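Local coordinates for fimbriae-associated protein FAP1 (Streptococcus parasanguinis, PDB 2X12) that probably contributes, as the beta domain of a serine-rich fimbrial adhesin, to bacterial adhesion and biofilm formation at the cell surface, at residues 161-175 against 311-323. Sequence-based numbering, arbitrary orientation.
Sequences TQYYWAGGNANNLKN and GRYNGQTAPYVIA
The carbonyl oxygen of Tyr164 receives two groups from 311-323: the amide of Val321, with N 3.0 Å from Tyr164 O and a nearly straight N-H...O angle of 165°, and the weaker CA-H of Tyr320. Tyr164 N in turn donates to Pro319 O, which it meets in the carbonyl plane. Two bonds from one residue to the neighbours of Tyr320 make a bridge of the parallel pattern, and the side chains around it illustrate how so short a pairing is extended.

On one flank the Tyr164 ring lies obliquely against Tyr313, centroids 4.6 Å apart and planes at 34°, with Tyr164 CE1 over a face of Tyr313 near its rim; Leu173 O sits at the edge of that second ring. Ala318 CB touches Tyr164 CE2 at 3.7 Å. On the other, Tyr320 has CG between its backbone N and carbonyl carbon (chi1 61°), which turns one face of its ring to Ala166; Ala166 CB makes a CH-pi contact over that face, 3.9 Å from the centroid of the Tyr320 ring. Leu173 wedges CD1 towards this ring and CD2 towards Ala318 CB, while Trp165 lays CH2 beside Ala323 CB, 4.1 Å away.

Backbone bonds between Trp165 and Lys174 close the long loop, and strand 307-311 completes a hairpin with 318-322. The backbone pairing is an isolated parallel-type beta bridge, flanked by aromatic and aliphatic contacts, that ties this two-stranded hairpin to the chain following short strand 162-163 of the larger antiparallel sheet.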
ATOM      1  N   THR A 161      -0.519   5.691   9.864  1.00 37.39           N
ATOM      2  CA  THR A 161      -1.530   4.727  10.249  1.00 37.22           C
ATOM      3  C   THR A 161      -1.382   3.449   9.483  1.00 35.26           C
ATOM      4  O   THR A 161      -1.151   3.498   8.295  1.00 34.53           O
ATOM      5  CB  THR A 161      -2.854   5.320   9.843  1.00 37.67           C
ATOM      6  OG1 THR A 161      -2.884   6.680  10.296  1.00 40.75           O
ATOM      7  CG2 THR A 161      -4.000   4.557  10.445  1.00 39.17           C
ATOM      8  N   GLN A 162      -1.480   2.306  10.158  1.00 35.65           N
ATOM      9  CA  GLN A 162      -1.506   1.021   9.475  1.00 34.38           C
ATOM     10  C   GLN A 162      -2.965   0.638   9.350  1.00 33.86           C
ATOM     11  O   GLN A 162      -3.760   0.921  10.243  1.00 35.46           O
ATOM     12  CB  GLN A 162      -0.722  -0.050  10.233  1.00 35.50           C
ATOM     13  CG  GLN A 162      -0.492  -1.286   9.343  1.00 37.74           C
ATOM     14  CD  GLN A 162       0.847  -2.041   9.574  1.00 42.49           C
ATOM     15  OE1 GLN A 162       1.536  -1.843  10.586  1.00 44.47           O
ATOM     16  NE2 GLN A 162       1.204  -2.928   8.618  1.00 43.28           N
ATOM     17  N   TYR A 163      -3.299  -0.012   8.256  1.00 32.05           N
ATOM     18  CA  TYR A 163      -4.668  -0.341   7.932  1.00 32.09           C
ATOM     19  C   TYR A 163      -4.831  -1.837   7.746  1.00 31.77           C
ATOM     20  O   TYR A 163      -4.028  -2.444   7.016  1.00 31.68           O
ATOM     21  CB  TYR A 163      -5.029   0.331   6.646  1.00 30.99           C
ATOM     22  CG  TYR A 163      -5.194   1.835   6.724  1.00 33.20           C
ATOM     23  CD1 TYR A 163      -6.403   2.414   7.071  1.00 36.06           C
ATOM     24  CD2 TYR A 163      -4.176   2.682   6.381  1.00 34.79           C
ATOM     25  CE1 TYR A 163      -6.583   3.797   7.104  1.00 37.64           C
ATOM     26  CE2 TYR A 163      -4.357   4.081   6.395  1.00 36.42           C
ATOM     27  CZ  TYR A 163      -5.562   4.628   6.775  1.00 37.48           C
ATOM     28  OH  TYR A 163      -5.743   5.993   6.806  1.00 38.61           O
ATOM     29  N   TYR A 164      -5.854  -2.424   8.371  1.00 31.90           N
ATOM     30  CA  TYR A 164      -5.986  -3.857   8.403  1.00 32.60           C
ATOM     31  C   TYR A 164      -7.194  -4.284   7.590  1.00 32.81           C
ATOM     32  O   TYR A 164      -7.838  -3.481   6.927  1.00 32.64           O
ATOM     33  CB  TYR A 164      -6.089  -4.350   9.841  1.00 34.82           C
ATOM     34  CG  TYR A 164      -4.885  -3.967  10.685  1.00 37.93           C
ATOM     35  CD1 TYR A 164      -3.896  -4.894  11.023  1.00 41.24           C
ATOM     36  CD2 TYR A 164      -4.738  -2.662  11.147  1.00 40.44           C
ATOM     37  CE1 TYR A 164      -2.775  -4.514  11.814  1.00 44.61           C
ATOM     38  CE2 TYR A 164      -3.642  -2.270  11.920  1.00 42.97           C
ATOM     39  CZ  TYR A 164      -2.652  -3.185  12.250  1.00 44.76           C
ATOM     40  OH  TYR A 164      -1.582  -2.708  12.990  1.00 44.38           O
ATOM     41  N   TRP A 165      -7.509  -5.564   7.629  1.00 33.79           N
ATOM     42  CA  TRP A 165      -8.675  -6.094   6.938  1.00 34.32           C
ATOM     43  C   TRP A 165      -9.500  -6.967   7.901  1.00 36.71           C
ATOM     44  O   TRP A 165      -9.013  -7.943   8.457  1.00 37.31           O
ATOM     45  CB  TRP A 165      -8.194  -6.887   5.720  1.00 33.61           C
ATOM     46  CG  TRP A 165      -9.205  -7.670   5.002  1.00 33.90           C
ATOM     47  CD1 TRP A 165      -9.433  -8.994   5.117  1.00 34.55           C
ATOM     48  CD2 TRP A 165     -10.111  -7.187   4.020  1.00 35.55           C
ATOM     49  NE1 TRP A 165     -10.447  -9.377   4.296  1.00 35.92           N
ATOM     50  CE2 TRP A 165     -10.891  -8.284   3.605  1.00 35.90           C
ATOM     51  CE3 TRP A 165     -10.380  -5.920   3.483  1.00 34.61           C
ATOM     52  CZ2 TRP A 165     -11.897  -8.168   2.664  1.00 35.87           C
ATOM     53  CZ3 TRP A 165     -11.376  -5.807   2.562  1.00 36.30           C
ATOM     54  CH2 TRP A 165     -12.131  -6.933   2.157  1.00 36.82           C
ATOM     55  N   ALA A 166     -10.725  -6.545   8.149  1.00 38.77           N
ATOM     56  CA  ALA A 166     -11.772  -7.434   8.636  1.00 42.36           C
ATOM     57  C   ALA A 166     -12.450  -7.801   7.374  1.00 43.01           C
ATOM     58  O   ALA A 166     -12.561  -6.933   6.472  1.00 43.53           O
ATOM     59  CB  ALA A 166     -12.787  -6.703   9.522  1.00 44.32           C
ATOM     60  N   GLY A 167     -12.925  -9.036   7.303  1.00 44.10           N
ATOM     61  CA  GLY A 167     -13.645  -9.467   6.114  1.00 44.86           C
ATOM     62  C   GLY A 167     -15.076  -9.315   6.511  1.00 47.07           C
ATOM     63  O   GLY A 167     -15.540  -8.197   6.725  1.00 45.97           O
ATOM     64  N   GLY A 168     -15.755 -10.436   6.696  1.00 49.99           N
ATOM     65  CA  GLY A 168     -17.061 -10.387   7.323  1.00 53.90           C
ATOM     66  C   GLY A 168     -17.006 -10.366   8.859  1.00 55.76           C
ATOM     67  O   GLY A 168     -17.985 -10.811   9.511  1.00 60.29           O
ATOM     68  N   ASN A 169     -15.898  -9.893   9.455  1.00 53.18           N
ATOM     69  CA  ASN A 169     -15.675 -10.066  10.889  1.00 53.92           C
ATOM     70  C   ASN A 169     -14.732  -9.037  11.505  1.00 52.02           C
ATOM     71  O   ASN A 169     -13.529  -9.266  11.650  1.00 50.99           O
ATOM     72  CB  ASN A 169     -15.154 -11.479  11.152  1.00 54.77           C
ATOM     73  CG  ASN A 169     -15.273 -11.884  12.595  1.00 58.08           C
ATOM     74  OD1 ASN A 169     -15.757 -11.139  13.436  1.00 60.60           O
ATOM     75  ND2 ASN A 169     -14.816 -13.079  12.891  1.00 59.79           N
ATOM     76  N   ALA A 170     -15.286  -7.900  11.894  1.00 52.13           N
ATOM     77  CA  ALA A 170     -14.522  -6.891  12.604  1.00 51.08           C
ATOM     78  C   ALA A 170     -13.855  -7.386  13.912  1.00 52.67           C
ATOM     79  O   ALA A 170     -13.078  -6.641  14.530  1.00 52.31           O
ATOM     80  CB  ALA A 170     -15.406  -5.687  12.897  1.00 52.67           C
ATOM     81  N   ASN A 171     -14.146  -8.615  14.350  1.00 54.66           N
ATOM     82  CA  ASN A 171     -13.515  -9.155  15.553  1.00 56.41           C
ATOM     83  C   ASN A 171     -12.386 -10.106  15.246  1.00 54.87           C
ATOM     84  O   ASN A 171     -11.871 -10.777  16.147  1.00 56.90           O
ATOM     85  CB  ASN A 171     -14.544  -9.864  16.404  1.00 60.88           C
ATOM     86  CG  ASN A 171     -15.664  -8.930  16.874  1.00 63.67           C
ATOM     87  OD1 ASN A 171     -15.490  -7.703  16.939  1.00 63.50           O
ATOM     88  ND2 ASN A 171     -16.811  -9.515  17.219  1.00 64.36           N
ATOM     89  N   ASN A 172     -11.997 -10.152  13.977  1.00 51.70           N
ATOM     90  CA  ASN A 172     -10.925 -11.028  13.541  1.00 50.41           C
ATOM     91  C   ASN A 172     -10.056 -10.319  12.552  1.00 46.88           C
ATOM     92  O   ASN A 172      -9.900 -10.748  11.416  1.00 45.45           O
ATOM     93  CB  ASN A 172     -11.486 -12.312  12.925  1.00 51.35           C
ATOM     94  CG  ASN A 172     -10.453 -13.405  12.864  1.00 51.87           C
ATOM     95  OD1 ASN A 172      -9.593 -13.511  13.737  1.00 54.11           O
ATOM     96  ND2 ASN A 172     -10.513 -14.207  11.832  1.00 49.67           N
ATOM     97  N   LEU A 173      -9.495  -9.206  12.988  1.00 45.92           N
ATOM     98  CA  LEU A 173      -8.719  -8.380  12.069  1.00 42.84           C
ATOM     99  C   LEU A 173      -7.482  -9.125  11.675  1.00 42.41           C
ATOM    100  O   LEU A 173      -6.955  -9.942  12.468  1.00 45.35           O
ATOM    101  CB  LEU A 173      -8.352  -7.007  12.675  1.00 41.91           C
ATOM    102  CG  LEU A 173      -9.340  -5.899  12.351  1.00 40.49           C
ATOM    103  CD1 LEU A 173     -10.724  -6.397  12.587  1.00 43.46           C
ATOM    104  CD2 LEU A 173      -9.085  -4.694  13.175  1.00 41.07           C
ATOM    105  N   LYS A 174      -7.032  -8.811  10.459  1.00 40.21           N
ATOM    106  CA  LYS A 174      -5.867  -9.425   9.851  1.00 39.90           C
ATOM    107  C   LYS A 174      -5.043  -8.430   9.065  1.00 37.30           C
ATOM    108  O   LYS A 174      -5.605  -7.517   8.472  1.00 34.60           O
ATOM    109  CB  LYS A 174      -6.318 -10.577   8.959  1.00 40.82           C
ATOM    110  CG  LYS A 174      -6.150 -11.899   9.658  1.00 45.90           C
ATOM    111  CD  LYS A 174      -7.318 -12.860   9.550  1.00 50.33           C
ATOM    112  CE  LYS A 174      -6.809 -14.243  10.045  1.00 56.36           C
ATOM    113  NZ  LYS A 174      -7.855 -15.050  10.739  1.00 60.46           N
ATOM    114  N   ASN A 175      -3.715  -8.626   9.106  1.00 37.82           N
ATOM    115  CA  ASN A 175      -2.728  -7.753   8.453  1.00 36.15           C
ATOM    116  C   ASN A 175      -2.112  -8.452   7.292  1.00 35.47           C
ATOM    117  O   ASN A 175      -1.388  -9.403   7.464  1.00 37.54           O
ATOM    118  CB  ASN A 175      -1.579  -7.399   9.387  1.00 37.54           C
ATOM    119  CG  ASN A 175      -0.607  -6.447   8.746  1.00 37.79           C
ATOM    120  OD1 ASN A 175      -0.911  -5.874   7.696  1.00 40.03           O
ATOM    121  ND2 ASN A 175       0.561  -6.265   9.362  1.00 38.76           N
ATOM    122  N   GLY A 311     -11.551  -1.794  14.550  1.00 50.78           N
ATOM    123  CA  GLY A 311     -11.588  -3.032  15.333  1.00 53.95           C
ATOM    124  C   GLY A 311     -10.482  -3.074  16.384  1.00 56.63           C
ATOM    125  O   GLY A 311     -10.105  -2.027  16.921  1.00 58.29           O
ATOM    126  N   ARG A 312      -9.997  -4.279  16.710  1.00 58.42           N
ATOM    127  CA  ARG A 312      -8.891  -4.481  17.668  1.00 61.46           C
ATOM    128  C   ARG A 312      -7.845  -5.322  16.981  1.00 58.65           C
ATOM    129  O   ARG A 312      -8.212  -6.286  16.342  1.00 57.51           O
ATOM    130  CB  ARG A 312      -9.327  -5.246  18.927  1.00 67.38           C
ATOM    131  CG  ARG A 312     -10.812  -5.035  19.443  1.00 74.68           C
ATOM    132  CD  ARG A 312     -11.208  -3.530  19.802  1.00 78.83           C
ATOM    133  NE  ARG A 312     -10.219  -2.814  20.624  1.00 81.42           N
ATOM    134  CZ  ARG A 312      -9.997  -3.049  21.922  1.00 85.69           C
ATOM    135  NH1 ARG A 312     -10.689  -3.997  22.557  1.00 88.16           N
ATOM    136  NH2 ARG A 312      -9.062  -2.344  22.577  1.00 85.73           N
ATOM    137  N   TYR A 313      -6.562  -4.941  17.080  1.00 58.13           N
ATOM    138  CA  TYR A 313      -5.416  -5.786  16.632  1.00 56.72           C
ATOM    139  C   TYR A 313      -4.235  -5.552  17.557  1.00 59.20           C
ATOM    140  O   TYR A 313      -3.730  -4.443  17.654  1.00 58.91           O
ATOM    141  CB  TYR A 313      -4.995  -5.509  15.199  1.00 52.22           C
ATOM    142  CG  TYR A 313      -3.951  -6.448  14.630  1.00 51.83           C
ATOM    143  CD1 TYR A 313      -4.309  -7.562  13.865  1.00 53.55           C
ATOM    144  CD2 TYR A 313      -2.618  -6.202  14.799  1.00 53.90           C
ATOM    145  CE1 TYR A 313      -3.337  -8.432  13.319  1.00 53.95           C
ATOM    146  CE2 TYR A 313      -1.638  -7.052  14.254  1.00 55.32           C
ATOM    147  CZ  TYR A 313      -2.003  -8.160  13.532  1.00 55.02           C
ATOM    148  OH  TYR A 313      -1.022  -8.973  13.030  1.00 57.40           O
ATOM    149  N   ASN A 314      -3.798  -6.631  18.200  1.00 62.42           N
ATOM    150  CA  ASN A 314      -2.955  -6.592  19.368  1.00 65.64           C
ATOM    151  C   ASN A 314      -3.499  -5.575  20.310  1.00 68.67           C
ATOM    152  O   ASN A 314      -2.747  -4.776  20.832  1.00 69.60           O
ATOM    153  CB  ASN A 314      -1.517  -6.319  18.992  1.00 63.74           C
ATOM    154  CG  ASN A 314      -0.931  -7.434  18.182  1.00 61.52           C
ATOM    155  OD1 ASN A 314      -1.101  -8.624  18.516  1.00 62.19           O
ATOM    156  ND2 ASN A 314      -0.256  -7.074  17.087  1.00 54.08           N
ATOM    157  N   GLY A 315      -4.821  -5.617  20.515  1.00 71.31           N
ATOM    158  CA  GLY A 315      -5.490  -4.873  21.610  1.00 76.09           C
ATOM    159  C   GLY A 315      -5.385  -3.349  21.490  1.00 75.42           C
ATOM    160  O   GLY A 315      -5.155  -2.631  22.486  1.00 78.64           O
ATOM    161  N   GLN A 316      -5.543  -2.851  20.260  1.00 71.66           N
ATOM    162  CA  GLN A 316      -5.482  -1.408  20.006  1.00 70.56           C
ATOM    163  C   GLN A 316      -6.906  -0.952  19.605  1.00 68.82           C
ATOM    164  O   GLN A 316      -7.906  -1.395  20.156  1.00 71.95           O
ATOM    165  CB  GLN A 316      -4.456  -1.082  18.873  1.00 67.24           C
ATOM    166  CG  GLN A 316      -3.060  -1.873  18.846  1.00 70.12           C
ATOM    167  CD  GLN A 316      -1.834  -1.209  19.619  1.00 74.57           C
ATOM    168  OE1 GLN A 316      -1.023  -0.467  19.002  1.00 74.07           O
ATOM    169  NE2 GLN A 316      -1.683  -1.529  20.933  1.00 76.02           N
ATOM    170  N   THR A 317      -6.980  -0.022  18.684  1.00 64.05           N
ATOM    171  CA  THR A 317      -8.186   0.274  17.991  1.00 61.53           C
ATOM    172  C   THR A 317      -7.544   0.488  16.679  1.00 55.68           C
ATOM    173  O   THR A 317      -6.845   1.467  16.464  1.00 54.52           O
ATOM    174  CB  THR A 317      -8.869   1.525  18.497  1.00 64.33           C
ATOM    175  OG1 THR A 317      -7.880   2.336  19.146  1.00 65.33           O
ATOM    176  CG2 THR A 317     -10.073   1.151  19.459  1.00 68.13           C
ATOM    177  N   ALA A 318      -7.698  -0.514  15.843  1.00 52.02           N
ATOM    178  CA  ALA A 318      -7.021  -0.572  14.585  1.00 46.79           C
ATOM    179  C   ALA A 318      -8.036  -0.323  13.504  1.00 43.62           C
ATOM    180  O   ALA A 318      -9.044  -1.010  13.415  1.00 44.62           O
ATOM    181  CB  ALA A 318      -6.403  -1.954  14.416  1.00 46.00           C
ATOM    182  N   PRO A 319      -7.769   0.635  12.652  1.00 39.84           N
ATOM    183  CA  PRO A 319      -8.693   0.848  11.567  1.00 37.73           C
ATOM    184  C   PRO A 319      -8.627  -0.262  10.522  1.00 34.18           C
ATOM    185  O   PRO A 319      -7.558  -0.776  10.228  1.00 31.87           O
ATOM    186  CB  PRO A 319      -8.173   2.144  10.945  1.00 36.62           C
ATOM    187  CG  PRO A 319      -6.719   2.036  11.112  1.00 36.27           C
ATOM    188  CD  PRO A 319      -6.489   1.304  12.416  1.00 38.79           C
ATOM    189  N   TYR A 320      -9.757  -0.596   9.924  1.00 33.36           N
ATOM    190  CA  TYR A 320      -9.731  -1.547   8.831  1.00 30.82           C
ATOM    191  C   TYR A 320     -10.423  -1.010   7.633  1.00 29.82           C
ATOM    192  O   TYR A 320     -11.298  -0.154   7.790  1.00 31.84           O
ATOM    193  CB  TYR A 320     -10.357  -2.878   9.238  1.00 31.64           C
ATOM    194  CG  TYR A 320     -11.788  -2.862   9.662  1.00 31.79           C
ATOM    195  CD1 TYR A 320     -12.125  -2.795  11.006  1.00 34.78           C
ATOM    196  CD2 TYR A 320     -12.803  -2.996   8.737  1.00 30.33           C
ATOM    197  CE1 TYR A 320     -13.441  -2.813  11.416  1.00 37.99           C
ATOM    198  CE2 TYR A 320     -14.131  -3.017   9.136  1.00 33.49           C
ATOM    199  CZ  TYR A 320     -14.444  -2.934  10.475  1.00 37.17           C
ATOM    200  OH  TYR A 320     -15.752  -2.950  10.882  1.00 41.19           O
ATOM    201  N   VAL A 321     -10.048  -1.531   6.452  1.00 27.47           N
ATOM    202  CA  VAL A 321     -10.692  -1.151   5.176  1.00 26.71           C
ATOM    203  C   VAL A 321     -11.890  -2.010   4.767  1.00 27.19           C
ATOM    204  O   VAL A 321     -11.879  -3.252   4.923  1.00 28.18           O
ATOM    205  CB  VAL A 321      -9.694  -1.220   4.019  1.00 24.82           C
ATOM    206  CG1 VAL A 321     -10.415  -0.941   2.686  1.00 22.94           C
ATOM    207  CG2 VAL A 321      -8.544  -0.241   4.251  1.00 24.36           C
ATOM    208  N   ILE A 322     -12.914  -1.341   4.255  1.00 27.72           N
ATOM    209  CA  ILE A 322     -14.054  -2.002   3.655  1.00 28.91           C
ATOM    210  C   ILE A 322     -13.936  -1.850   2.144  1.00 28.50           C
ATOM    211  O   ILE A 322     -13.687  -0.738   1.610  1.00 29.10           O
ATOM    212  CB  ILE A 322     -15.374  -1.394   4.104  1.00 31.46           C
ATOM    213  CG1 ILE A 322     -15.678  -1.771   5.562  1.00 33.66           C
ATOM    214  CG2 ILE A 322     -16.519  -1.848   3.185  1.00 32.05           C
ATOM    215  CD1 ILE A 322     -16.461  -0.692   6.355  1.00 35.21           C
ATOM    216  N   ALA A 323     -14.139  -2.953   1.434  1.00 28.51           N
ATOM    217  CA  ALA A 323     -13.875  -2.923   0.022  1.00 27.59           C
ATOM    218  C   ALA A 323     -14.927  -2.070  -0.612  1.00 29.32           C
ATOM    219  O   ALA A 323     -16.050  -2.020  -0.127  1.00 31.29           O
ATOM    220  CB  ALA A 323     -13.889  -4.313  -0.535  1.00 27.89           C
TER